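Local atomic coordinates of beta-fructofuranosidase (Bifidobacterium adolescentis, PDB entry 6NOB), a protein that probably hydrolyses terminal beta-D-fructofuranoside bonds, as in sucrose, in the manner of a family 32 glycoside hydrolase. Residues V33-G36 against N37-I41; A256-N260 against D261-Y265. All coordinates share one frame; numbering follows the deposited sequence.

Interaction 1 (V33-G36 against N37-I41)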
ATOM      1  N   VAL A  33      14.983 -22.354 -24.322  1.00 59.82           N
ATOM      2  CA  VAL A  33      14.281 -21.611 -25.361  1.00 57.29           C
ATOM      3  C   VAL A  33      14.730 -22.153 -26.709  1.00 63.06           C
ATOM      4  O   VAL A  33      15.920 -22.415 -26.916  1.00 69.36           O
ATOM      5  CB  VAL A  33      14.545 -20.092 -25.269  1.00 56.04           C
ATOM      6  CG1 VAL A  33      13.560 -19.325 -26.140  1.00 50.85           C
ATOM      7  CG2 VAL A  33      14.464 -19.616 -23.824  1.00 45.81           C
ATOM      8  N   ALA A  34      13.777 -22.328 -27.622  1.00 64.61           N
ATOM      9  CA  ALA A  34      14.050 -22.820 -28.964  1.00 62.96           C
ATOM     10  C   ALA A  34      13.324 -21.952 -29.982  1.00 66.73           C
ATOM     11  O   ALA A  34      12.265 -21.388 -29.692  1.00 69.54           O
ATOM     12  CB  ALA A  34      13.625 -24.284 -29.122  1.00 58.43           C
ATOM     13  N   ASP A  35      13.897 -21.847 -31.179  1.00 68.03           N
ATOM     14  CA  ASP A  35      13.324 -20.990 -32.211  1.00 72.99           C
ATOM     15  C   ASP A  35      12.154 -21.705 -32.891  1.00 72.21           C
ATOM     16  O   ASP A  35      11.711 -22.775 -32.463  1.00 71.55           O
ATOM     17  CB  ASP A  35      14.409 -20.536 -33.192  1.00 79.68           C
ATOM     18  CG  ASP A  35      14.879 -21.642 -34.136  1.00 85.77           C
ATOM     19  OD1 ASP A  35      14.436 -22.804 -34.019  1.00 88.83           O
ATOM     20  OD2 ASP A  35      15.710 -21.333 -35.017  1.00 88.45           O
ATOM     21  N   GLY A  36      11.646 -21.112 -33.975  1.00 72.48           N
ATOM     22  CA  GLY A  36      10.464 -21.650 -34.626  1.00 74.28           C
ATOM     23  C   GLY A  36      10.652 -23.047 -35.183  1.00 81.21           C
ATOM     24  O   GLY A  36       9.699 -23.829 -35.238  1.00 85.22           O
ATOM     25  N   ASN A  37      11.870 -23.384 -35.596  1.00 85.25           N
ATOM     26  CA  ASN A  37      12.153 -24.692 -36.173  1.00 89.41           C
ATOM     27  C   ASN A  37      12.663 -25.700 -35.152  1.00 88.56           C
ATOM     28  O   ASN A  37      13.040 -26.811 -35.538  1.00 93.15           O
ATOM     29  CB  ASN A  37      13.172 -24.560 -37.308  1.00 94.21           C
ATOM     30  CG  ASN A  37      12.720 -23.601 -38.387  1.00 98.88           C
ATOM     31  OD1 ASN A  37      13.443 -22.675 -38.752  1.00101.82           O
ATOM     32  ND2 ASN A  37      11.518 -23.820 -38.906  1.00100.75           N
ATOM     33  N   GLY A  38      12.680 -25.348 -33.870  1.00 83.57           N
ATOM     34  CA  GLY A  38      13.171 -26.236 -32.841  1.00 78.07           C
ATOM     35  C   GLY A  38      14.643 -26.099 -32.521  1.00 76.65           C
ATOM     36  O   GLY A  38      15.153 -26.864 -31.694  1.00 79.21           O
ATOM     37  N   VAL A  39      15.343 -25.156 -33.149  1.00 77.19           N
ATOM     38  CA  VAL A  39      16.758 -24.958 -32.860  1.00 76.32           C
ATOM     39  C   VAL A  39      16.903 -24.279 -31.505  1.00 75.53           C
ATOM     40  O   VAL A  39      16.243 -23.270 -31.224  1.00 76.79           O
ATOM     41  CB  VAL A  39      17.428 -24.140 -33.973  1.00 74.00           C
ATOM     42  CG1 VAL A  39      18.940 -24.164 -33.815  1.00 72.53           C
ATOM     43  CG2 VAL A  39      17.021 -24.672 -35.340  1.00 75.30           C
ATOM     44  N   ALA A  40      17.770 -24.830 -30.659  1.00 72.05           N
ATOM     45  CA  ALA A  40      17.932 -24.315 -29.306  1.00 68.68           C
ATOM     46  C   ALA A  40      18.488 -22.898 -29.327  1.00 69.30           C
ATOM     47  O   ALA A  40      19.430 -22.595 -30.066  1.00 73.56           O
ATOM     48  CB  ALA A  40      18.854 -25.231 -28.501  1.00 63.14           C
ATOM     49  N   ILE A  41      17.895 -22.029 -28.512  1.00 66.08           N
ATOM     50  CA  ILE A  41      18.344 -20.651 -28.370  1.00 66.31           C
ATOM     51  C   ILE A  41      19.088 -20.438 -27.058  1.00 67.39           C
ATOM     52  O   ILE A  41      20.120 -19.765 -27.030  1.00 70.29           O
ATOM     53  CB  ILE A  41      17.147 -19.682 -28.486  1.00 67.89           C
ATOM     54  CG1 ILE A  41      16.498 -19.773 -29.868  1.00 72.88           C
ATOM     55  CG2 ILE A  41      17.578 -18.250 -28.200  1.00 66.22           C
ATOM     56  CD1 ILE A  41      15.328 -18.826 -30.041  1.00 73.91           C
TER
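The carboxylate of Asp35 reaches across the turn to Val39, and the two side chains cross obliquely. With chi1 at 73°, CG of Asp35 stands between its own N and carbonyl carbon, a placement that brings OD1 over the returning backbone. There Val39 N donates to Asp35 OD1 at 2.7 Å, approaching from above the carboxylate plane, while Asn37 N adds a weak bond to the same oxygen. Two backbone amides thus hold the carboxylate in place. Its other oxygen, OD2, lies alongside the valine, 3.6 Å from Val39 CG2.

Residues 35-38 form a type I turn, closed by Gly38 N donating to Asp35 O at 3.1 Å. Gly38 then adopts left-handed backbone angles, phi 91°, and Asp35 N bonds Val39 O at 2.7 Å, which makes this a 3:5 hairpin with a G1 beta bulge. Beyond it, Ala34 and Ala40 form an antiparallel non-hydrogen-bonded pair with both methyls on one face, and Ile41 N bonds Val33 O at 2.6 Å.

Ile41 lies on the same side of the hairpin as the aspartate. Its extended chain, chi2 -179°, carries CD1 to 3.7 Å from Asp35 CB, so the methyl rests beside the root of the carboxylate, while Ile41 CB faces Val33 CB at 4.2 Å. Val65, on strand 64-70, touches the side chains of both Val33 and Ile41.

Interaction 2 (A256-N260 against D261-Y265); sequences ALRAN and DDFGY. With EDO (1,2-ethanediol), chain C.
Tyr265 sets the edge of its ring over one face of the Arg258 guanidinium, with CD1 above the centre of that group and Tyr265 CE1 3.4 Å from Arg258 NH2. The two planes are inclined by 57°, well short of a parallel stack. A bend at chi3, -45°, turns the arginine into this position. Near the guanidinium plane NH1 faces the carbonyl oxygen of Phe263, though at too poor an angle for a hydrogen bond, while NE donates to O1 of an ethanediol at 2.8 Å. The other hydroxyl, O2, accepts from Arg258 N, so this probable crystallisation additive bridges backbone and side chain. A water accepts from Arg258 NH2 and donates to Asp261 OD1, linking opposite charges that do not meet directly. With an alanine in place of Arg258, Asp261 would probably lose its water-borne link to a positive charge, and the ring of Tyr265 would be freer to turn.

On the inner side, Phe263 lays its ring face against the backbone, Ala259 N lying 3.7 Å above the ring plane, and Ala259 CB meets Phe263 CE1 at 3.5 Å. Asn260 opens a type I turn by accepting Phe263 N through its backbone O at 3.2 Å. Its OD1 receives Asp262 N at 2.9 Å, in the carbonyl plane on a lone pair, as in an Asx turn.

The loop leads from edge strand 253-256 of one propeller blade to strand 268-273 of the next. Phe263 plugs it into that second blade, against Leu294, Thr342 and Phe344, with edge-to-face partners Phe267 and Tyr358.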
ATOM      1  N   ALA A 256      21.613   2.486   8.185  1.00 34.31           N
ATOM      2  CA  ALA A 256      21.147   2.743   9.547  1.00 37.26           C
ATOM      3  C   ALA A 256      20.820   1.433  10.243  1.00 36.22           C
ATOM      4  O   ALA A 256      19.998   0.653   9.750  1.00 35.45           O
ATOM      5  CB  ALA A 256      19.926   3.666   9.542  1.00 22.14           C
ATOM      6  N   LEU A 257      21.451   1.204  11.391  1.00 40.01           N
ATOM      7  CA  LEU A 257      21.164   0.070  12.258  1.00 36.34           C
ATOM      8  C   LEU A 257      20.460   0.551  13.521  1.00 36.64           C
ATOM      9  O   LEU A 257      20.417   1.747  13.822  1.00 36.11           O
ATOM     10  CB  LEU A 257      22.449  -0.679  12.625  1.00 31.03           C
ATOM     11  CG  LEU A 257      23.456  -0.915  11.501  1.00 35.56           C
ATOM     12  CD1 LEU A 257      24.677  -1.635  12.044  1.00 31.72           C
ATOM     13  CD2 LEU A 257      22.821  -1.709  10.368  1.00 34.32           C
ATOM     14  N   ARG A 258      19.901  -0.404  14.263  1.00 39.89           N
ATOM     15  CA  ARG A 258      19.311  -0.091  15.559  1.00 35.01           C
ATOM     16  C   ARG A 258      20.347   0.579  16.454  1.00 34.80           C
ATOM     17  O   ARG A 258      21.466   0.080  16.612  1.00 35.02           O
ATOM     18  CB  ARG A 258      18.764  -1.363  16.214  1.00 31.07           C
ATOM     19  CG  ARG A 258      17.589  -1.980  15.453  1.00 34.34           C
ATOM     20  CD  ARG A 258      16.937  -3.137  16.193  1.00 36.44           C
ATOM     21  NE  ARG A 258      17.924  -4.055  16.743  1.00 48.26           N
ATOM     22  CZ  ARG A 258      18.027  -4.360  18.031  1.00 37.61           C
ATOM     23  NH1 ARG A 258      17.193  -3.832  18.911  1.00 38.28           N
ATOM     24  NH2 ARG A 258      18.961  -5.202  18.434  1.00 46.37           N
ATOM     25  N   ALA A 259      19.975   1.727  17.026  1.00 31.83           N
ATOM     26  CA  ALA A 259      20.955   2.557  17.719  1.00 32.51           C
ATOM     27  C   ALA A 259      21.491   1.886  18.979  1.00 37.36           C
ATOM     28  O   ALA A 259      22.648   2.111  19.349  1.00 43.06           O
ATOM     29  CB  ALA A 259      20.349   3.920  18.054  1.00 30.67           C
ATOM     30  N   ASN A 260      20.683   1.067  19.646  1.00 36.60           N
ATOM     31  CA  ASN A 260      21.128   0.346  20.834  1.00 39.60           C
ATOM     32  C   ASN A 260      20.214  -0.855  21.046  1.00 39.49           C
ATOM     33  O   ASN A 260      19.228  -1.050  20.328  1.00 39.68           O
ATOM     34  CB  ASN A 260      21.148   1.253  22.069  1.00 37.90           C
ATOM     35  CG  ASN A 260      19.810   1.910  22.329  1.00 42.98           C
ATOM     36  OD1 ASN A 260      18.825   1.238  22.635  1.00 47.14           O
ATOM     37  ND2 ASN A 260      19.769   3.233  22.216  1.00 42.97           N
ATOM     38  N   ASP A 261      20.545  -1.656  22.061  1.00 34.80           N
ATOM     39  CA  ASP A 261      19.826  -2.895  22.330  1.00 38.06           C
ATOM     40  C   ASP A 261      18.417  -2.673  22.864  1.00 38.83           C
ATOM     41  O   ASP A 261      17.642  -3.633  22.922  1.00 43.77           O
ATOM     42  CB  ASP A 261      20.620  -3.757  23.314  1.00 36.80           C
ATOM     43  CG  ASP A 261      21.902  -4.301  22.712  1.00 40.43           C
ATOM     44  OD1 ASP A 261      21.975  -4.425  21.469  1.00 39.25           O
ATOM     45  OD2 ASP A 261      22.838  -4.606  23.480  1.00 41.60           O
ATOM     46  N   ASP A 262      18.060  -1.449  23.252  1.00 33.93           N
ATOM     47  CA  ASP A 262      16.710  -1.177  23.724  1.00 33.07           C
ATOM     48  C   ASP A 262      15.736  -0.858  22.596  1.00 39.60           C
ATOM     49  O   ASP A 262      14.523  -0.828  22.837  1.00 34.92           O
ATOM     50  CB  ASP A 262      16.722  -0.031  24.742  1.00 37.83           C
ATOM     51  CG  ASP A 262      17.110  -0.495  26.136  1.00 48.74           C
ATOM     52  OD1 ASP A 262      17.039  -1.715  26.407  1.00 51.19           O
ATOM     53  OD2 ASP A 262      17.489   0.361  26.962  1.00 54.88           O
ATOM     54  N   PHE A 263      16.232  -0.607  21.385  1.00 38.99           N
ATOM     55  CA  PHE A 263      15.360  -0.590  20.219  1.00 38.64           C
ATOM     56  C   PHE A 263      14.656  -1.934  20.104  1.00 40.70           C
ATOM     57  O   PHE A 263      15.254  -2.987  20.341  1.00 42.94           O
ATOM     58  CB  PHE A 263      16.165  -0.332  18.940  1.00 32.72           C
ATOM     59  CG  PHE A 263      16.358   1.125  18.605  1.00 32.42           C
ATOM     60  CD1 PHE A 263      16.857   2.010  19.545  1.00 29.49           C
ATOM     61  CD2 PHE A 263      16.079   1.598  17.327  1.00 30.59           C
ATOM     62  CE1 PHE A 263      17.051   3.345  19.229  1.00 37.26           C
ATOM     63  CE2 PHE A 263      16.270   2.931  17.003  1.00 32.76           C
ATOM     64  CZ  PHE A 263      16.760   3.806  17.954  1.00 36.88           C
ATOM     65  N   GLY A 264      13.377  -1.904  19.748  1.00 42.20           N
ATOM     66  CA  GLY A 264      12.712  -3.135  19.371  1.00 39.30           C
ATOM     67  C   GLY A 264      13.369  -3.755  18.154  1.00 40.31           C
ATOM     68  O   GLY A 264      13.908  -3.062  17.290  1.00 40.62           O
ATOM     69  N   TYR A 265      13.347  -5.089  18.099  1.00 38.72           N
ATOM     70  CA  TYR A 265      13.847  -5.772  16.911  1.00 35.04           C
ATOM     71  C   TYR A 265      13.088  -5.336  15.664  1.00 37.81           C
ATOM     72  O   TYR A 265      13.671  -5.264  14.576  1.00 35.58           O
ATOM     73  CB  TYR A 265      13.757  -7.286  17.098  1.00 36.51           C
ATOM     74  CG  TYR A 265      14.740  -7.825  18.110  1.00 36.89           C
ATOM     75  CD1 TYR A 265      16.078  -7.449  18.077  1.00 36.32           C
ATOM     76  CD2 TYR A 265      14.330  -8.707  19.103  1.00 35.21           C
ATOM     77  CE1 TYR A 265      16.982  -7.939  19.006  1.00 39.41           C
ATOM     78  CE2 TYR A 265      15.222  -9.199  20.035  1.00 31.33           C
ATOM     79  CZ  TYR A 265      16.546  -8.814  19.981  1.00 39.43           C
ATOM     80  OH  TYR A 265      17.436  -9.307  20.905  1.00 46.13           O
TER
HETATM   81  C1  EDO C 802      20.774  -4.924  13.709  1.00 43.27           C
HETATM   82  O1  EDO C 802      19.918  -4.726  14.841  1.00 35.74           O
HETATM   83  C2  EDO C 802      20.338  -4.052  12.535  1.00 42.00           C
HETATM   84  O2  EDO C 802      19.715  -2.845  12.997  1.00 37.50           O
HETATM   85  O   HOH W   1      20.025  -5.870  20.559  1.00 34.03           O

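Both contacts are local turns at the surface, each built on a type I turn whose first residue, Asp35 or Asn260, also accepts backbone amides through its side chain. Their settings differ. Interaction 1 is the tip of a beta hairpin in the small N-terminal sheet, tied by strand-to-strand backbone bonds, with Val33 its one buried residue. Interaction 2 is a loop without regular structure that connects two blade sheets; it combines its turn bonds with aromatic and guanidinium packing and a bridging water, an ethanediol probably from the crystallisation liquor lying alongside, and has one buried ring driven into the fold. The two share no strand or sheet, and their centres are 54 Å apart.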